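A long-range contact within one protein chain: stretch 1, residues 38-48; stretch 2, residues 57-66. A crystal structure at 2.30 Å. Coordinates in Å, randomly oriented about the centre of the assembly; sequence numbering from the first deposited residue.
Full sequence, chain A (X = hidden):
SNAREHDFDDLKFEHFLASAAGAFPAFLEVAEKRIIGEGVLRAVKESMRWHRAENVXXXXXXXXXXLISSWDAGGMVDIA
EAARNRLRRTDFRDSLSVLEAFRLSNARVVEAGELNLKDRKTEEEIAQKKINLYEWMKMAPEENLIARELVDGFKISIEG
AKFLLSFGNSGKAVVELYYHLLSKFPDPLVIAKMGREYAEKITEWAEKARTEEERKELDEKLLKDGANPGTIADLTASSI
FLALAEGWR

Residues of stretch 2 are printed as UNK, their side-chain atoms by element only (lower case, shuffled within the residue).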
# COMPACT_ATOMS: atom_id res chain seq x y z
N GLU A 38 -9.64 -8.77 18.52
CA GLU A 38 -10.32 -10.06 18.67
C GLU A 38 -11.67 -10.03 17.99
O GLU A 38 -12.05 -11.00 17.34
CB GLU A 38 -10.53 -10.39 20.15
CG GLU A 38 -9.48 -11.26 20.73
CD GLU A 38 -9.00 -12.32 19.75
OE1 GLU A 38 -9.81 -13.23 19.41
OE2 GLU A 38 -7.83 -12.22 19.30
N GLY A 39 -12.39 -8.93 18.18
CA GLY A 39 -13.70 -8.73 17.59
C GLY A 39 -13.73 -8.84 16.08
O GLY A 39 -14.57 -9.55 15.50
N VAL A 40 -12.78 -8.14 15.44
CA VAL A 40 -12.70 -8.14 13.97
C VAL A 40 -12.38 -9.55 13.55
O VAL A 40 -13.05 -10.08 12.69
CB VAL A 40 -11.62 -7.16 13.45
CG1 VAL A 40 -11.46 -7.21 11.90
CG2 VAL A 40 -11.89 -5.74 13.93
N LEU A 41 -11.42 -10.17 14.22
CA LEU A 41 -11.01 -11.53 13.90
C LEU A 41 -12.10 -12.61 14.04
O LEU A 41 -12.25 -13.48 13.18
CB LEU A 41 -9.73 -11.91 14.68
CG LEU A 41 -9.17 -13.33 14.51
CD1 LEU A 41 -8.63 -13.55 13.11
CD2 LEU A 41 -8.08 -13.66 15.54
N ARG A 42 -12.88 -12.52 15.12
CA ARG A 42 -14.03 -13.38 15.34
C ARG A 42 -15.10 -13.12 14.30
O ARG A 42 -15.63 -14.07 13.69
CB ARG A 42 -14.59 -13.16 16.75
CG ARG A 42 -14.00 -14.17 17.76
CD ARG A 42 -13.68 -13.61 19.15
NE ARG A 42 -12.88 -14.55 19.92
CZ ARG A 42 -13.38 -15.48 20.75
NH1 ARG A 42 -14.69 -15.60 20.94
NH2 ARG A 42 -12.55 -16.30 21.40
N ALA A 43 -15.41 -11.86 14.05
CA ALA A 43 -16.40 -11.52 13.04
C ALA A 43 -16.02 -12.16 11.73
O ALA A 43 -16.87 -12.75 11.07
CB ALA A 43 -16.57 -9.98 12.88
N VAL A 44 -14.75 -12.06 11.38
CA VAL A 44 -14.29 -12.58 10.09
C VAL A 44 -14.38 -14.09 10.05
O VAL A 44 -14.88 -14.66 9.08
CB VAL A 44 -12.84 -12.10 9.75
CG1 VAL A 44 -12.30 -12.85 8.54
CG2 VAL A 44 -12.81 -10.62 9.51
N LYS A 45 -13.87 -14.75 11.09
CA LYS A 45 -13.95 -16.21 11.13
C LYS A 45 -15.42 -16.63 11.09
O LYS A 45 -15.78 -17.56 10.37
CB LYS A 45 -13.25 -16.76 12.36
CG LYS A 45 -11.74 -16.64 12.31
CD LYS A 45 -11.13 -17.29 13.55
CE LYS A 45 -9.63 -17.14 13.57
NZ LYS A 45 -9.03 -18.10 14.54
N GLU A 46 -16.27 -15.91 11.79
CA GLU A 46 -17.66 -16.34 11.94
C GLU A 46 -18.45 -16.31 10.66
O GLU A 46 -18.99 -17.33 10.24
CB GLU A 46 -18.39 -15.56 13.04
CG GLU A 46 -18.34 -16.25 14.36
CD GLU A 46 -19.16 -15.56 15.44
OE1 GLU A 46 -20.19 -14.90 15.13
OE2 GLU A 46 -18.75 -15.72 16.63
N SER A 47 -18.53 -15.14 10.05
CA SER A 47 -19.36 -14.96 8.88
C SER A 47 -18.74 -15.64 7.64
O SER A 47 -19.21 -15.44 6.51
CB SER A 47 -19.59 -13.48 8.64
OG SER A 47 -18.36 -12.86 8.38
N MSE A 48 -17.73 -16.46 7.88
CA MSE A 48 -16.99 -17.17 6.85
C MSE A 48 -17.07 -18.67 7.12
O MSE A 48 -16.51 -19.48 6.37
CB MSE A 48 -15.54 -16.69 6.92
CG MSE A 48 -14.60 -17.18 5.85
SE MSE A 48 -12.86 -16.28 6.04
CE MSE A 48 -13.28 -14.51 5.32
N UNK A 57 -16.18 -9.35 3.23
CA UNK A 57 -16.31 -7.90 3.55
C UNK A 57 -15.55 -7.55 4.83
O UNK A 57 -16.13 -7.11 5.85
n UNK A 57 -19.74 -8.36 0.65
n UNK A 57 -19.54 -9.00 2.68
c UNK A 57 -18.65 -7.96 2.51
c UNK A 57 -20.18 -9.21 1.55
c UNK A 57 -18.78 -7.55 1.23
c UNK A 57 -17.77 -7.44 3.63
N UNK A 58 -14.24 -7.80 4.78
CA UNK A 58 -13.35 -7.58 5.91
C UNK A 58 -13.43 -6.13 6.41
O UNK A 58 -13.40 -5.87 7.62
c UNK A 58 -11.90 -7.93 5.49
c UNK A 58 -10.29 -6.11 6.07
c UNK A 58 -9.51 -7.47 8.37
c UNK A 58 -9.36 -5.54 6.90
c UNK A 58 -10.46 -8.02 7.53
c UNK A 58 -10.86 -7.35 6.38
c UNK A 58 -8.95 -6.23 8.07
N UNK A 59 -13.53 -5.20 5.46
CA UNK A 59 -13.52 -3.76 5.74
C UNK A 59 -14.75 -3.34 6.49
O UNK A 59 -14.68 -2.50 7.39
N UNK A 60 -15.89 -3.94 6.14
CA UNK A 60 -17.12 -3.67 6.89
C UNK A 60 -16.89 -3.95 8.38
O UNK A 60 -17.20 -3.08 9.23
c UNK A 60 -18.27 -4.44 6.33
N UNK A 61 -16.30 -5.11 8.70
CA UNK A 61 -16.00 -5.48 10.12
C UNK A 61 -15.00 -4.62 10.83
O UNK A 61 -15.10 -4.33 12.06
c UNK A 61 -17.94 -7.74 10.06
c UNK A 61 -17.18 -10.00 8.69
c UNK A 61 -16.59 -7.93 9.74
c UNK A 61 -18.53 -9.78 9.02
c UNK A 61 -15.54 -6.94 10.19
c UNK A 61 -18.89 -8.65 9.71
c UNK A 61 -16.22 -9.07 9.06
N UNK A 62 -13.98 -4.21 10.07
CA UNK A 62 -12.96 -3.33 10.63
C UNK A 62 -13.56 -1.95 10.94
O UNK A 62 -13.12 -1.26 11.85
c UNK A 62 -10.56 -2.38 10.04
c UNK A 62 -9.94 -2.74 11.43
c UNK A 62 -11.76 -3.23 9.68
c UNK A 62 -9.51 -2.46 8.90
N UNK A 63 -14.55 -1.55 10.15
CA UNK A 63 -15.30 -0.33 10.39
C UNK A 63 -16.29 -0.51 11.54
O UNK A 63 -16.36 0.33 12.47
c UNK A 63 -15.28 0.80 7.96
c UNK A 63 -14.69 2.18 8.39
c UNK A 63 -16.04 0.15 9.13
c UNK A 63 -16.16 0.97 6.71
N UNK A 64 -17.03 -1.61 11.53
CA UNK A 64 -18.15 -1.76 12.48
C UNK A 64 -17.77 -2.14 13.88
O UNK A 64 -18.36 -1.66 14.82
c UNK A 64 -21.12 -1.28 11.18
c UNK A 64 -20.01 -2.27 10.77
c UNK A 64 -20.60 -3.53 10.11
c UNK A 64 -19.18 -2.75 11.97
N UNK A 65 -16.77 -3.01 14.03
CA UNK A 65 -16.41 -3.46 15.34
C UNK A 65 -16.04 -2.30 16.30
O UNK A 65 -16.47 -2.30 17.46
c UNK A 65 -15.36 -4.62 15.24
c UNK A 65 -14.73 -4.92 16.53
c UNK A 65 -16.04 -5.86 14.65
N UNK A 66 -15.26 -1.32 15.84
CA UNK A 66 -14.98 -0.22 16.80
C UNK A 66 -16.22 0.60 17.19
O UNK A 66 -16.28 1.06 18.33
c UNK A 66 -14.01 0.68 16.04
c UNK A 66 -13.36 -0.20 15.10
c UNK A 66 -14.42 -1.18 14.65

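Position 57 carries one carbon followed by a five-membered ring of three carbons and two nitrogens. That ring is an imidazole, so the residue is His 57; it sits at the N-cap of the second helix, and its side chain makes no contact with stretch 1. A polar ring is tolerated in this partly exposed site.

Position 58 has one carbon leading to a ring of six carbons with no further atom. Its CA-to-CB bond points sideways, but the ring end comes nearer and meets two valines obliquely. This is Phe 58: CE1 lies 4.0 Å from Val 40 CG1, and CD1 lies 4.0 Å from Val 44 CG2. A long, flat side chain can reach these methyls from a position that does not itself face the partner.

Position 59 has no side-chain atoms and is Gly 59; a CB here would point away from stretch 1, so this contact asks nothing of a side chain at this buried place. Position 60 bears a single carbon, out of reach of stretch 1, and is Ala 60, a small residue in a buried place.

Position 61 again shows one carbon and a six-carbon ring; the CA-to-CB bond points toward stretch 1, and the ring meets Ala 43, Val 44 and Ser 47. It is Phe 61. Ala 43 CB lies over one face of the ring, 3.8 Å from its centroid and 13° off the normal, a CH-pi contact that a small methyl suits well. Ser 47 OG lies at the edge, 3.1 Å from Phe 61 CE2, while donating a hydrogen bond to Ala 43 O (3.1 Å) in the helix that has just ended.

Position 62 has four carbons forked at the second; its CA-to-CB bond points sideways, and it meets Val 40. This is Leu 62, whose CD1 comes 4.4 Å from Val 40 CG2; an apolar fork suits a buried site beside a valine methyl.

Positions 63 and 64 have the same four-carbon fork but touch nothing on stretch 1. They are Leu 63, its CA-to-CB bond pointing away, and Leu 64; both are buried, as befits their apolar side chains.

Position 65 has one carbon carrying two more; its CA-to-CB bond points toward stretch 1, and it meets Gly 39 and Val 40. It is Val 65. Val 65 CB is 3.9 Å from Val 40 CG2, and Val 65 CG2 is 4.0 Å from Gly 39 C. An ideal CB on Gly 39 would clash with Val 65 CG1 at 2.9 Å, so the glycine makes room for the valine.

Position 66 has three carbons closing a ring onto the backbone nitrogen, hence Pro 66. Lacking an N-H, it cannot bond to the preceding turn, and the helix kinks there.

The two helices cross at 138°, with axes 9.1 Å apart at closest approach. No hydrogen bond joins them; apolar packing dominates, with Val 40 as a knob among Phe 58, Phe 61, Leu 62 and Val 65.

Stretch 2 (57-66) HFGAFLLLVP
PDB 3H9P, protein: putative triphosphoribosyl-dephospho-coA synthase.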